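Local coordinates for probable antibiotics synthesis protein (Thermus thermophilus, PDB 1V70) that is of unknown function but belongs to the cupin family, probably binds a metal ion and may act in antibiotic synthesis, at residues E2-L6 and K7-R11. Sequence-based numbering, arbitrary orientation.
Sequences EIKDL and KRLAR
An aspartate N-cap joins the N-terminal strand 2-5 to the short helix 6-9, with Asp5 and Lys7 at its centre. Asp5 OD1 accepts from the backbone N of Lys7 at 3.0 Å and, from the opposite face of the carboxylate plane, from Lys7 NZ at 2.8 Å, so both bonds converge on the one oxygen and restrain the carboxylate. The cap depends on Asp5 CG standing anti to its own backbone N (chi1 -179°), while the lysine chain, bent at chi3 and chi4, curls back over the acid to form the salt bridge. The ammonium group of Lys7 also donates to Pro73 O of the second subunit, which ties the cap to the dimer interface. The carbonyl O of Asp5 accepts a bond from Arg8 N at 2.9 Å, and Leu6 O accepts Ala10 N at 3.2 Å where the helix ends. A water bridges Asp5 N to Arg8 NH1, lying in the plane of the guanidinium at its edge. Leu9 CD1 lies 4.1 Å from Lys4 CB, and the helical turn packs through Leu9 and the buried Leu6 on Leu32 of strand 28-35 in its own subunit. Strand 2-5 pairs antiparallel with a strand of the second subunit: an N-capped strand-to-helix junction at the subunit interface of a cupin dimer whose N-terminal strand extends the partner's sheet.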
ATOM      1  N   GLU A   2      -7.394  10.566   9.254  1.00 13.81           N
ATOM      2  CA  GLU A   2      -6.643   9.551   9.949  1.00 13.57           C
ATOM      3  C   GLU A   2      -5.285   9.504   9.307  1.00 12.92           C
ATOM      4  O   GLU A   2      -5.158   9.460   8.094  1.00 12.12           O
ATOM      5  CB  GLU A   2      -7.357   8.193   9.810  1.00 15.05           C
ATOM      6  CG  GLU A   2      -8.675   8.110  10.603  1.00 20.06           C
ATOM      7  CD  GLU A   2      -9.320   6.737  10.457  1.00 25.21           C
ATOM      8  OE1 GLU A   2      -8.652   5.742  10.672  1.00 27.16           O
ATOM      9  OE2 GLU A   2     -10.516   6.684  10.186  1.00 29.85           O
ATOM     10  N   ILE A   3      -4.248   9.566  10.129  1.00 13.02           N
ATOM     11  CA  ILE A   3      -2.881   9.558   9.632  1.00 13.28           C
ATOM     12  C   ILE A   3      -2.022   8.809  10.640  1.00 13.20           C
ATOM     13  O   ILE A   3      -2.171   8.979  11.854  1.00 13.99           O
ATOM     14  CB  ILE A   3      -2.378  11.008   9.413  1.00 16.93           C
ATOM     15  CG1 ILE A   3      -0.960  10.995   8.840  1.00 18.41           C
ATOM     16  CG2 ILE A   3      -2.456  11.787  10.715  1.00 19.56           C
ATOM     17  CD1 ILE A   3      -0.529  12.336   8.273  1.00 20.18           C
ATOM     18  N   LYS A   4      -1.136   7.959  10.139  1.00 12.28           N
ATOM     19  CA  LYS A   4      -0.290   7.149  11.004  1.00 13.69           C
ATOM     20  C   LYS A   4       1.128   7.031  10.482  1.00 14.73           C
ATOM     21  O   LYS A   4       1.362   7.077   9.275  1.00 14.47           O
ATOM     22  CB  LYS A   4      -0.866   5.730  11.116  1.00 15.31           C
ATOM     23  CG  LYS A   4      -2.243   5.627  11.758  1.00 18.66           C
ATOM     24  CD  LYS A   4      -2.160   5.820  13.262  1.00 20.22           C
ATOM     25  CE  LYS A   4      -3.531   5.704  13.909  1.00 20.53           C
ATOM     26  NZ  LYS A   4      -3.436   5.802  15.390  1.00 21.65           N
ATOM     27  N   ASP A   5       2.072   6.876  11.404  1.00 14.99           N
ATOM     28  CA  ASP A   5       3.467   6.673  11.043  1.00 15.10           C
ATOM     29  C   ASP A   5       3.602   5.157  11.171  1.00 14.84           C
ATOM     30  O   ASP A   5       3.661   4.627  12.285  1.00 15.49           O
ATOM     31  CB  ASP A   5       4.402   7.366  12.038  1.00 16.68           C
ATOM     32  CG  ASP A   5       5.868   7.188  11.678  1.00 19.45           C
ATOM     33  OD1 ASP A   5       6.177   6.264  10.896  1.00 19.71           O
ATOM     34  OD2 ASP A   5       6.711   7.960  12.181  1.00 20.85           O
ATOM     35  N   LEU A   6       3.619   4.457  10.041  1.00 14.30           N
ATOM     36  CA  LEU A   6       3.710   3.002  10.055  1.00 15.61           C
ATOM     37  C   LEU A   6       4.934   2.478  10.791  1.00 15.74           C
ATOM     38  O   LEU A   6       4.904   1.376  11.346  1.00 16.43           O
ATOM     39  CB  LEU A   6       3.679   2.454   8.625  1.00 16.05           C
ATOM     40  CG  LEU A   6       2.298   2.359   7.964  1.00 20.02           C
ATOM     41  CD1 LEU A   6       1.585   3.700   8.000  1.00 22.26           C
ATOM     42  CD2 LEU A   6       2.461   1.870   6.533  1.00 20.51           C
ATOM     43  N   LYS A   7       6.003   3.268  10.799  1.00 16.26           N
ATOM     44  CA  LYS A   7       7.232   2.880  11.482  1.00 18.96           C
ATOM     45  C   LYS A   7       6.964   2.724  12.975  1.00 18.44           C
ATOM     46  O   LYS A   7       7.540   1.855  13.632  1.00 21.30           O
ATOM     47  CB  LYS A   7       8.319   3.939  11.264  1.00 20.08           C
ATOM     48  CG  LYS A   7       8.645   4.205   9.801  1.00 24.64           C
ATOM     49  CD  LYS A   7       9.800   5.190   9.650  1.00 26.67           C
ATOM     50  CE  LYS A   7       9.456   6.568  10.204  1.00 27.69           C
ATOM     51  NZ  LYS A   7       8.354   7.226   9.448  1.00 26.32           N
ATOM     52  N   ARG A   8       6.080   3.564  13.503  1.00 16.64           N
ATOM     53  CA  ARG A   8       5.738   3.519  14.928  1.00 17.57           C
ATOM     54  C   ARG A   8       4.838   2.337  15.270  1.00 16.84           C
ATOM     55  O   ARG A   8       4.955   1.755  16.339  1.00 18.94           O
ATOM     56  CB  ARG A   8       5.044   4.822  15.319  1.00 19.46           C
ATOM     57  CG  ARG A   8       4.676   4.855  16.807  1.00 25.05           C
ATOM     58  CD  ARG A   8       3.437   5.740  17.069  1.00 29.10           C
ATOM     59  NE  ARG A   8       2.704   5.214  18.225  1.00 33.83           N
ATOM     60  CZ  ARG A   8       1.345   5.196  18.218  1.00 36.03           C
ATOM     61  NH1 ARG A   8       0.648   5.647  17.175  1.00 36.85           N
ATOM     62  NH2 ARG A   8       0.706   4.719  19.283  1.00 37.47           N
ATOM     63  N   LEU A   9       3.934   1.983  14.361  1.00 13.39           N
ATOM     64  CA  LEU A   9       2.996   0.886  14.587  1.00 13.36           C
ATOM     65  C   LEU A   9       3.622  -0.502  14.560  1.00 13.50           C
ATOM     66  O   LEU A   9       3.080  -1.439  15.148  1.00 13.61           O
ATOM     67  CB  LEU A   9       1.874   0.930  13.549  1.00 12.92           C
ATOM     68  CG  LEU A   9       0.949   2.147  13.574  1.00 14.78           C
ATOM     69  CD1 LEU A   9      -0.125   1.986  12.509  1.00 15.50           C
ATOM     70  CD2 LEU A   9       0.317   2.287  14.951  1.00 18.50           C
ATOM     71  N   ALA A  10       4.750  -0.632  13.870  1.00 14.10           N
ATOM     72  CA  ALA A  10       5.433  -1.916  13.757  1.00 15.51           C
ATOM     73  C   ALA A  10       5.680  -2.576  15.109  1.00 15.47           C
ATOM     74  O   ALA A  10       6.147  -1.938  16.054  1.00 16.04           O
ATOM     75  CB  ALA A  10       6.752  -1.736  13.012  1.00 16.60           C
ATOM     76  N   ARG A  11       5.356  -3.862  15.189  1.00 14.22           N
ATOM     77  CA  ARG A  11       5.531  -4.643  16.409  1.00 14.05           C
ATOM     78  C   ARG A  11       5.515  -6.116  16.019  1.00 14.28           C
ATOM     79  O   ARG A  11       5.015  -6.473  14.954  1.00 14.19           O
ATOM     80  CB  ARG A  11       4.396  -4.350  17.400  1.00 14.20           C
ATOM     81  CG  ARG A  11       3.025  -4.764  16.898  1.00 13.88           C
ATOM     82  CD  ARG A  11       1.912  -4.462  17.897  1.00 14.82           C
ATOM     83  NE  ARG A  11       0.615  -4.884  17.378  1.00 14.99           N
ATOM     84  CZ  ARG A  11       0.218  -6.150  17.281  1.00 16.70           C
ATOM     85  NH1 ARG A  11       1.013  -7.134  17.682  1.00 15.66           N
ATOM     86  NH2 ARG A  11      -0.967  -6.435  16.757  1.00 18.34           N
TER
HETATM   87  O   HOH W   1       1.161   7.269  14.369  1.00 16.48           O